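PDB 6FMH: membrane attack complex assembly inhibitor BGA71 from Borreliella bavariensis, which inhibits assembly of the complement membrane attack complex and so probably helps this Lyme disease spirochaete escape killing by the host's immune system. Local coordinates for residues A[29-34]-A[61-66]; A[67-72]-A[153-158]; A[106-111]-A[146-151]. All blocks are in the same frame, centred on the assembly; numbering follows the deposited sequence.

Interaction 1: A[29-34]-A[61-66]; sequences IKINEI and IKRTIY
Ile-31 of helix 12-36 packs against Lys-62, Arg-63 and Tyr-66 of helix 55-68 in the all-helical fold of the BbCRASP-1 family. The two short segments cross nearly perpendicularly, at 89°, their axes 10.3 Å apart at closest approach, and no hydrogen bond links them. Along Ile-31, CB lies near the Tyr-66 ring. CG2, anti to the backbone N (with CG1 at chi1 -79°), meets the aliphatic CD of Lys-62 at 4.0 Å. CG1 comes within 3.6 Å of Tyr-66 CD2, and at the tip CD1 rests against the backbone of Arg-63, 3.6 Å from its CA, with CG of the same arginine beside it. A beta-branched residue suits this place because its two arms spread apart, CG2 toward the lysine chain and CG1-CD1 toward the arginine backbone, both touching the tyrosine. One turn on, Ile-34 and Tyr-66 pass alongside each other, pointing opposite ways, with Ile-34 CG2 3.6 Å from Tyr-66 CE2. Tyrosine serves here as an apolar plate with a polar tip, for its OH bonds to Asp-35. Asp-35 also forms a salt bridge with Lys-62 NZ, as does Glu-58. Lys-62 CB sits over the centre of the Tyr-66 ring, 4.0 Å above its plane.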
loop_
_atom_site.group_PDB
_atom_site.type_symbol
_atom_site.label_atom_id
_atom_site.label_comp_id
_atom_site.label_asym_id
_atom_site.label_seq_id
_atom_site.Cartn_x
_atom_site.Cartn_y
_atom_site.Cartn_z
ATOM N N ILE A 29 -7.613 -10.435 -3.751
ATOM C CA ILE A 29 -7.910 -11.601 -4.565
ATOM C C ILE A 29 -9.391 -11.892 -4.479
ATOM O O ILE A 29 -10.049 -12.009 -5.502
ATOM C CB ILE A 29 -7.081 -12.897 -4.265
ATOM C CG1 ILE A 29 -7.737 -13.750 -3.157
ATOM C CG2 ILE A 29 -5.620 -12.609 -3.960
ATOM C CD1 ILE A 29 -7.443 -15.225 -3.210
ATOM N N LYS A 30 -9.939 -12.001 -3.275
ATOM C CA LYS A 30 -11.350 -12.335 -3.117
ATOM C C LYS A 30 -12.262 -11.320 -3.840
ATOM O O LYS A 30 -13.212 -11.698 -4.509
ATOM C CB LYS A 30 -11.722 -12.397 -1.653
ATOM C CG LYS A 30 -11.264 -13.664 -0.993
ATOM C CD LYS A 30 -11.704 -13.694 0.467
ATOM C CE LYS A 30 -11.148 -14.866 1.239
ATOM N NZ LYS A 30 -11.310 -14.570 2.691
ATOM N N ILE A 31 -11.972 -10.030 -3.674
ATOM C CA ILE A 31 -12.780 -8.998 -4.247
ATOM C C ILE A 31 -12.816 -9.141 -5.754
ATOM O O ILE A 31 -13.882 -9.073 -6.356
ATOM C CB ILE A 31 -12.267 -7.598 -3.817
ATOM C CG1 ILE A 31 -12.757 -7.300 -2.396
ATOM C CG2 ILE A 31 -12.729 -6.487 -4.791
ATOM C CD1 ILE A 31 -11.928 -6.266 -1.691
ATOM N N ASN A 32 -11.651 -9.309 -6.349
ATOM C CA ASN A 32 -11.502 -9.426 -7.770
ATOM C C ASN A 32 -12.184 -10.664 -8.298
ATOM O O ASN A 32 -12.739 -10.628 -9.400
ATOM C CB ASN A 32 -10.037 -9.461 -8.140
ATOM C CG ASN A 32 -9.387 -8.114 -8.002
ATOM O OD1 ASN A 32 -10.027 -7.090 -8.251
ATOM N ND2 ASN A 32 -8.142 -8.086 -7.633
ATOM N N GLU A 33 -12.198 -11.741 -7.507
ATOM C CA GLU A 33 -12.969 -12.931 -7.853
ATOM C C GLU A 33 -14.409 -12.580 -8.044
ATOM O O GLU A 33 -14.964 -12.760 -9.124
ATOM C CB GLU A 33 -12.877 -14.025 -6.766
ATOM C CG GLU A 33 -11.828 -15.026 -7.133
ATOM C CD GLU A 33 -11.895 -16.343 -6.398
ATOM O OE1 GLU A 33 -12.924 -16.651 -5.740
ATOM O OE2 GLU A 33 -10.890 -17.103 -6.551
ATOM N N ILE A 34 -15.029 -12.171 -6.959
ATOM C CA ILE A 34 -16.424 -11.781 -6.946
ATOM C C ILE A 34 -16.786 -10.864 -8.083
ATOM O O ILE A 34 -17.768 -11.103 -8.787
ATOM C CB ILE A 34 -16.709 -11.069 -5.641
ATOM C CG1 ILE A 34 -16.903 -12.088 -4.545
ATOM C CG2 ILE A 34 -17.916 -10.148 -5.754
ATOM C CD1 ILE A 34 -17.242 -11.430 -3.223
ATOM N N ILE A 61 -13.543 1.058 -0.846
ATOM C CA ILE A 61 -14.917 0.863 -0.461
ATOM C C ILE A 61 -15.271 -0.624 -0.367
ATOM O O ILE A 61 -15.806 -1.071 0.648
ATOM C CB ILE A 61 -15.877 1.622 -1.400
ATOM C CG1 ILE A 61 -15.745 3.119 -1.172
ATOM C CG2 ILE A 61 -17.311 1.254 -1.125
ATOM C CD1 ILE A 61 -16.199 3.997 -2.330
ATOM N N LYS A 62 -14.961 -1.370 -1.412
ATOM C CA LYS A 62 -15.210 -2.820 -1.467
ATOM C C LYS A 62 -14.471 -3.648 -0.407
ATOM O O LYS A 62 -15.012 -4.642 0.081
ATOM C CB LYS A 62 -14.833 -3.377 -2.834
ATOM C CG LYS A 62 -15.786 -2.976 -3.940
ATOM C CD LYS A 62 -15.197 -3.394 -5.268
ATOM C CE LYS A 62 -16.086 -3.046 -6.421
ATOM N NZ LYS A 62 -15.307 -3.105 -7.698
ATOM N N ARG A 63 -13.239 -3.261 -0.089
ATOM C CA ARG A 63 -12.503 -3.959 0.966
ATOM C C ARG A 63 -13.343 -4.019 2.230
ATOM O O ARG A 63 -13.515 -5.073 2.839
ATOM C CB ARG A 63 -11.162 -3.283 1.251
ATOM C CG ARG A 63 -10.139 -3.389 0.126
ATOM C CD ARG A 63 -8.961 -2.349 0.112
ATOM N NE ARG A 63 -8.022 -2.755 1.141
ATOM C CZ ARG A 63 -6.989 -2.034 1.621
ATOM N NH1 ARG A 63 -6.656 -0.885 1.107
ATOM N NH2 ARG A 63 -6.246 -2.542 2.589
ATOM N N THR A 64 -13.905 -2.877 2.618
ATOM C CA THR A 64 -14.717 -2.833 3.861
ATOM C C THR A 64 -16.036 -3.536 3.726
ATOM O O THR A 64 -16.373 -4.385 4.493
ATOM C CB THR A 64 -14.948 -1.384 4.371
ATOM O OG1 THR A 64 -13.759 -0.906 5.027
ATOM C CG2 THR A 64 -16.034 -1.363 5.411
ATOM N N ILE A 65 -16.714 -3.257 2.632
ATOM C CA ILE A 65 -18.062 -3.813 2.399
ATOM C C ILE A 65 -18.034 -5.309 2.245
ATOM O O ILE A 65 -18.707 -6.017 2.968
ATOM C CB ILE A 65 -18.715 -3.212 1.121
ATOM C CG1 ILE A 65 -18.849 -1.694 1.214
ATOM C CG2 ILE A 65 -20.076 -3.852 0.844
ATOM C CD1 ILE A 65 -20.128 -1.220 1.803
ATOM N N TYR A 66 -17.222 -5.783 1.305
ATOM C CA TYR A 66 -17.189 -7.198 0.927
ATOM C C TYR A 66 -16.715 -8.030 2.070
ATOM O O TYR A 66 -17.207 -9.144 2.290
ATOM C CB TYR A 66 -16.270 -7.399 -0.261
ATOM C CG TYR A 66 -16.811 -6.964 -1.629
ATOM C CD1 TYR A 66 -17.767 -5.991 -1.764
ATOM C CD2 TYR A 66 -16.332 -7.564 -2.781
ATOM C CE1 TYR A 66 -18.218 -5.601 -2.992
ATOM C CE2 TYR A 66 -16.785 -7.205 -4.020
ATOM C CZ TYR A 66 -17.747 -6.220 -4.118
ATOM O OH TYR A 66 -18.171 -5.819 -5.361
#

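Interaction 2: A[67-72]-A[153-158]; sequences SSLNYE and KKLNET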
loop_
_atom_site.group_PDB
_atom_site.type_symbol
_atom_site.label_atom_id
_atom_site.label_comp_id
_atom_site.label_asym_id
_atom_site.label_seq_id
_atom_site.Cartn_x
_atom_site.Cartn_y
_atom_site.Cartn_z
ATOM N N SER A 67 -15.718 -7.529 2.779
ATOM C CA SER A 67 -15.178 -8.277 3.929
ATOM C C SER A 67 -16.266 -8.288 4.960
ATOM O O SER A 67 -16.380 -9.257 5.697
ATOM C CB SER A 67 -13.860 -7.675 4.498
ATOM O OG SER A 67 -14.116 -6.478 5.211
ATOM N N SER A 68 -17.016 -7.198 5.043
ATOM C CA SER A 68 -18.074 -7.087 6.034
ATOM C C SER A 68 -19.228 -8.042 5.776
ATOM O O SER A 68 -19.799 -8.625 6.698
ATOM C CB SER A 68 -18.619 -5.657 6.106
ATOM O OG SER A 68 -17.675 -4.741 6.692
ATOM N N LEU A 69 -19.552 -8.216 4.510
ATOM C CA LEU A 69 -20.595 -9.132 4.092
ATOM C C LEU A 69 -20.031 -10.464 3.653
ATOM O O LEU A 69 -20.718 -11.270 3.003
ATOM C CB LEU A 69 -21.360 -8.554 2.936
ATOM C CG LEU A 69 -21.995 -7.206 3.237
ATOM C CD1 LEU A 69 -22.563 -6.640 1.955
ATOM C CD2 LEU A 69 -23.080 -7.392 4.271
ATOM N N ASN A 70 -18.809 -10.754 4.078
ATOM C CA ASN A 70 -18.309 -12.087 3.918
ATOM C C ASN A 70 -18.192 -12.632 2.489
ATOM O O ASN A 70 -18.078 -13.820 2.272
ATOM C CB ASN A 70 -19.195 -12.948 4.749
ATOM C CG ASN A 70 -18.439 -13.467 5.882
ATOM O OD1 ASN A 70 -17.490 -14.215 5.680
ATOM N ND2 ASN A 70 -18.688 -12.895 7.072
ATOM N N TYR A 71 -18.153 -11.724 1.547
ATOM C CA TYR A 71 -17.952 -12.029 0.182
ATOM C C TYR A 71 -19.102 -12.857 -0.364
ATOM O O TYR A 71 -18.953 -13.553 -1.350
ATOM C CB TYR A 71 -16.614 -12.726 0.010
ATOM C CG TYR A 71 -15.455 -11.994 0.649
ATOM C CD1 TYR A 71 -14.745 -11.018 -0.055
ATOM C CD2 TYR A 71 -15.038 -12.320 1.934
ATOM C CE1 TYR A 71 -13.666 -10.377 0.524
ATOM C CE2 TYR A 71 -13.960 -11.674 2.516
ATOM C CZ TYR A 71 -13.282 -10.695 1.807
ATOM O OH TYR A 71 -12.202 -10.050 2.385
ATOM N N GLU A 72 -20.275 -12.690 0.245
ATOM C CA GLU A 72 -21.548 -13.293 -0.221
ATOM C C GLU A 72 -22.240 -12.399 -1.241
ATOM O O GLU A 72 -22.838 -11.385 -0.906
ATOM C CB GLU A 72 -22.480 -13.528 0.957
ATOM C CG GLU A 72 -22.080 -14.695 1.829
ATOM C CD GLU A 72 -23.014 -14.887 2.998
ATOM O OE1 GLU A 72 -24.248 -14.968 2.798
ATOM O OE2 GLU A 72 -22.510 -14.979 4.156
ATOM N N LYS A 153 -20.846 -5.781 11.691
ATOM C CA LYS A 153 -21.922 -6.347 12.488
ATOM C C LYS A 153 -23.207 -5.569 12.128
ATOM O O LYS A 153 -24.168 -6.154 11.641
ATOM C CB LYS A 153 -21.588 -6.253 13.957
ATOM C CG LYS A 153 -22.249 -7.304 14.835
ATOM C CD LYS A 153 -21.484 -8.639 14.791
ATOM C CE LYS A 153 -22.174 -9.702 15.685
ATOM N NZ LYS A 153 -21.595 -11.072 15.521
ATOM N N LYS A 154 -23.126 -4.245 12.214
ATOM C CA LYS A 154 -24.219 -3.399 11.850
ATOM C C LYS A 154 -24.703 -3.613 10.448
ATOM O O LYS A 154 -25.904 -3.638 10.213
ATOM C CB LYS A 154 -23.843 -1.938 11.991
ATOM C CG LYS A 154 -25.057 -1.033 12.176
ATOM C CD LYS A 154 -25.448 -0.945 13.635
ATOM C CE LYS A 154 -26.809 -0.314 13.839
ATOM N NZ LYS A 154 -27.845 -1.241 14.388
ATOM N N LEU A 155 -23.781 -3.776 9.499
ATOM C CA LEU A 155 -24.151 -3.970 8.086
ATOM C C LEU A 155 -24.919 -5.290 7.820
ATOM O O LEU A 155 -25.825 -5.340 6.975
ATOM C CB LEU A 155 -22.930 -3.878 7.210
ATOM C CG LEU A 155 -23.123 -3.942 5.677
ATOM C CD1 LEU A 155 -24.153 -2.949 5.175
ATOM C CD2 LEU A 155 -21.813 -3.722 4.974
ATOM N N ASN A 156 -24.630 -6.327 8.595
ATOM C CA ASN A 156 -25.371 -7.587 8.439
ATOM C C ASN A 156 -26.780 -7.499 8.991
ATOM O O ASN A 156 -27.739 -8.050 8.406
ATOM C CB ASN A 156 -24.585 -8.721 9.014
ATOM C CG ASN A 156 -23.513 -9.139 8.074
ATOM O OD1 ASN A 156 -23.789 -9.757 7.065
ATOM N ND2 ASN A 156 -22.251 -8.760 8.370
ATOM N N GLU A 157 -26.885 -6.757 10.097
ATOM C CA GLU A 157 -28.164 -6.470 10.711
ATOM C C GLU A 157 -29.062 -5.645 9.756
ATOM O O GLU A 157 -30.270 -5.838 9.676
ATOM C CB GLU A 157 -28.021 -5.749 12.059
ATOM C CG GLU A 157 -29.347 -5.107 12.332
ATOM C CD GLU A 157 -29.351 -4.120 13.417
ATOM O OE1 GLU A 157 -28.332 -3.492 13.655
ATOM O OE2 GLU A 157 -30.388 -3.944 14.028
ATOM N N THR A 158 -28.445 -4.770 8.995
ATOM C CA THR A 158 -29.151 -3.992 8.026
ATOM C C THR A 158 -29.645 -4.813 6.812
ATOM O O THR A 158 -30.811 -4.694 6.421
ATOM C CB THR A 158 -28.253 -2.862 7.596
ATOM O OG1 THR A 158 -28.158 -1.932 8.662
ATOM C CG2 THR A 158 -28.780 -2.134 6.351
#
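The amide of Asn-156 points its nitrogen at the carbonyl of Ser-68: Ser-68 O lies only 13° out of the amide plane, and Asn-156 ND2 donates to it at 3.0 Å with an N-H...O angle of 155°. The nitrogen reaches this oxygen from a direction tilted 33° from the carbonyl plane. Asn-156 OD1 lies 3.7 Å from Leu-69 CD2 and accepts a hydrogen bond from Lys-75 NZ, while ND2 also bonds to Ala-152 O of its own helix. Both ends of the amide therefore have partners, which should fix its rotation.

Next to this polar link, Leu-69 and Leu-155 cross at about a right angle, with Leu-69 CD2 3.7 Å from Leu-155 CG. Leu-155 CD2 reaches Ser-68 CB at 3.9 Å. The small serine lets helix 55-68 end close to helix 127-163; its OG turns back to Thr-64 O.

Beyond Leu-69 the chain leaves the helix in a Schellman motif, with Asn-70 as the positive-phi C-prime residue. Carbonyls at a helix C terminus lack some of their usual intrahelical donors, so the Asn-156 amide probably compensates one of them, beside a buried contact between Leu-69 and Leu-155.

Interaction 3: A[106-111]-A[146-151]; sequences SIQYDI and KTRQNF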
loop_
_atom_site.group_PDB
_atom_site.type_symbol
_atom_site.label_atom_id
_atom_site.label_comp_id
_atom_site.label_asym_id
_atom_site.label_seq_id
_atom_site.Cartn_x
_atom_site.Cartn_y
_atom_site.Cartn_z
ATOM N N SER A 106 -14.035 5.888 5.183
ATOM C CA SER A 106 -13.255 6.389 6.313
ATOM C C SER A 106 -12.845 5.241 7.191
ATOM O O SER A 106 -11.771 5.220 7.757
ATOM C CB SER A 106 -14.100 7.407 7.101
ATOM O OG SER A 106 -14.387 8.555 6.261
ATOM N N ILE A 107 -13.745 4.289 7.341
ATOM C CA ILE A 107 -13.476 3.093 8.100
ATOM C C ILE A 107 -12.261 2.433 7.495
ATOM O O ILE A 107 -11.312 2.102 8.166
ATOM C CB ILE A 107 -14.708 2.188 8.124
ATOM C CG1 ILE A 107 -15.742 2.796 9.074
ATOM C CG2 ILE A 107 -14.361 0.796 8.613
ATOM C CD1 ILE A 107 -17.160 2.332 8.816
ATOM N N GLN A 108 -12.263 2.332 6.184
ATOM C CA GLN A 108 -11.128 1.771 5.482
ATOM C C GLN A 108 -9.908 2.642 5.645
ATOM O O GLN A 108 -8.820 2.123 5.910
ATOM C CB GLN A 108 -11.436 1.630 4.008
ATOM C CG GLN A 108 -10.606 0.596 3.245
ATOM C CD GLN A 108 -10.441 -0.783 3.902
ATOM O OE1 GLN A 108 -11.392 -1.437 4.242
ATOM N NE2 GLN A 108 -9.202 -1.209 4.073
ATOM N N TYR A 109 -9.967 3.931 5.394
ATOM C CA TYR A 109 -8.760 4.727 5.385
ATOM C C TYR A 109 -8.012 4.695 6.682
ATOM O O TYR A 109 -6.802 4.744 6.707
ATOM C CB TYR A 109 -8.997 6.186 4.947
ATOM C CG TYR A 109 -7.763 7.091 5.155
ATOM C CD1 TYR A 109 -6.692 7.038 4.284
ATOM C CD2 TYR A 109 -7.656 7.938 6.251
ATOM C CE1 TYR A 109 -5.579 7.802 4.489
ATOM C CE2 TYR A 109 -6.546 8.699 6.443
ATOM C CZ TYR A 109 -5.511 8.618 5.556
ATOM O OH TYR A 109 -4.390 9.349 5.695
ATOM N N ASP A 110 -8.733 4.666 7.763
ATOM C CA ASP A 110 -8.110 4.622 9.029
ATOM C C ASP A 110 -7.186 3.461 9.131
ATOM O O ASP A 110 -6.107 3.584 9.587
ATOM C CB ASP A 110 -9.166 4.559 10.101
ATOM C CG ASP A 110 -9.696 5.879 10.460
ATOM O OD1 ASP A 110 -9.394 6.857 9.840
ATOM O OD2 ASP A 110 -10.423 5.961 11.382
ATOM N N ILE A 111 -7.633 2.315 8.693
ATOM C CA ILE A 111 -6.866 1.103 8.742
ATOM C C ILE A 111 -5.635 1.211 7.895
ATOM O O ILE A 111 -4.621 0.703 8.213
ATOM C CB ILE A 111 -7.705 -0.092 8.264
ATOM C CG1 ILE A 111 -8.901 -0.325 9.149
ATOM C CG2 ILE A 111 -6.909 -1.365 8.285
ATOM C CD1 ILE A 111 -9.928 -1.235 8.571
ATOM N N LYS A 146 -11.315 -2.912 14.932
ATOM C CA LYS A 146 -12.534 -3.094 15.735
ATOM C C LYS A 146 -13.698 -2.257 15.148
ATOM O O LYS A 146 -14.829 -2.772 14.855
ATOM C CB LYS A 146 -12.212 -2.785 17.193
ATOM C CG LYS A 146 -11.379 -3.874 17.833
ATOM C CD LYS A 146 -11.366 -3.821 19.334
ATOM C CE LYS A 146 -10.377 -4.830 19.925
ATOM N NZ LYS A 146 -10.582 -6.227 19.430
ATOM N N THR A 147 -13.386 -1.010 14.800
ATOM C CA THR A 147 -14.375 -0.126 14.164
ATOM C C THR A 147 -14.999 -0.824 12.961
ATOM O O THR A 147 -16.230 -0.881 12.831
ATOM C CB THR A 147 -13.781 1.240 13.806
ATOM O OG1 THR A 147 -13.358 1.911 15.019
ATOM C CG2 THR A 147 -14.799 2.115 13.130
ATOM N N ARG A 148 -14.153 -1.373 12.099
ATOM C CA ARG A 148 -14.638 -2.006 10.918
ATOM C C ARG A 148 -15.498 -3.240 11.266
ATOM O O ARG A 148 -16.506 -3.555 10.569
ATOM C CB ARG A 148 -13.521 -2.426 10.010
ATOM C CG ARG A 148 -14.115 -3.054 8.753
ATOM C CD ARG A 148 -13.161 -3.176 7.634
ATOM N NE ARG A 148 -12.208 -4.217 7.923
ATOM C CZ ARG A 148 -11.240 -4.589 7.111
ATOM N NH1 ARG A 148 -11.085 -4.033 5.932
ATOM N NH2 ARG A 148 -10.420 -5.532 7.502
ATOM N N GLN A 149 -15.100 -3.958 12.321
ATOM C CA GLN A 149 -15.920 -5.093 12.780
ATOM C C GLN A 149 -17.294 -4.612 13.196
ATOM O O GLN A 149 -18.261 -5.315 13.014
ATOM C CB GLN A 149 -15.213 -5.865 13.920
ATOM C CG GLN A 149 -14.181 -6.867 13.445
ATOM C CD GLN A 149 -13.220 -7.261 14.555
ATOM O OE1 GLN A 149 -13.627 -7.465 15.703
ATOM N NE2 GLN A 149 -11.925 -7.367 14.218
ATOM N N ASN A 150 -17.352 -3.483 13.902
ATOM C CA ASN A 150 -18.647 -3.036 14.448
ATOM C C ASN A 150 -19.492 -2.577 13.328
ATOM O O ASN A 150 -20.668 -2.911 13.269
ATOM C CB ASN A 150 -18.509 -1.935 15.491
ATOM C CG ASN A 150 -17.702 -2.356 16.690
ATOM O OD1 ASN A 150 -16.944 -1.555 17.266
ATOM N ND2 ASN A 150 -17.870 -3.584 17.114
ATOM N N PHE A 151 -18.895 -1.880 12.380
ATOM C CA PHE A 151 -19.618 -1.568 11.149
ATOM C C PHE A 151 -20.188 -2.812 10.444
ATOM O O PHE A 151 -21.294 -2.801 9.976
ATOM C CB PHE A 151 -18.708 -0.804 10.181
ATOM C CG PHE A 151 -19.267 -0.705 8.784
ATOM C CD1 PHE A 151 -20.173 0.325 8.421
ATOM C CD2 PHE A 151 -18.915 -1.633 7.824
ATOM C CE1 PHE A 151 -20.691 0.397 7.133
ATOM C CE2 PHE A 151 -19.428 -1.550 6.550
ATOM C CZ PHE A 151 -20.322 -0.547 6.192
#
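Ile-107 and Arg-148 bring together the arms of an antiparallel alpha-alpha hairpin, helix 90-123 and helix 127-163; the axes of the short segments come within 9.6 Å, their directions 157° apart. Ile-107 CG2 lies 3.6 Å from Arg-148 CB, while its CD1 reaches Phe-151 CD1, also at 3.6 Å, the side chains of Ile-107 and Phe-151 crossing at about a right angle. Branched isoleucine can thus fill two neighbouring places on the opposing helix at once. Thr-147 CG2 adds a looser apolar touch to Ile-107 CG1 at 4.2 Å, and its hydroxyl bonds back to Ser-143 O.

Arg-148 has CG anti to the backbone N, which puts that atom near Ile-107 CG2, and the chain bends at chi3 before the guanidinium. Ile-111 CD1 lies over one face of this group, 3.7 Å above the plane and offset toward the rim, an apolar lid that leaves the N-H groups at the edges to find polar partners. One of them, NH1, makes a weak hydrogen bond to Gln-108 OE1 of 3.1 Å, with an N-H...O angle of 132°; the amide and guanidinium planes are 47° apart.

In the next shell, Thr-64 OG1 of helix 55-68 is the stronger partner of Gln-108 OE1, so this oxygen joins three helices. Arg-148 NH2 has a long, weak ion pair with Glu-27. Helix 90-123 also meets the second subunit: Asp-110 OD1 forms a salt bridge with Lys-124 NZ of that chain, and Tyr-109 OH bonds to its Glu-120 OE2.

From the N terminus, interaction 1 closes the first loop, bringing helix 12-36 onto helix 55-68 across 26 intervening residues. Its second segment runs straight into the first segment of interaction 2, and Tyr-66 O to Tyr-71 N probably bonds one to the other at the helix end. Interaction 2 closes a much longer loop, 80 residues, carrying the end of helix 55-68 to helix 127-163. Interaction 3 falls entirely within that span and pairs helix 90-123 with helix 127-163. No contacts cross along the chain. Thr-64 CG2 packs on Phe-151 CE2, joining interactions 1 and 3. Helix 55-68 thus lies between the N-terminal helix and the later hairpin.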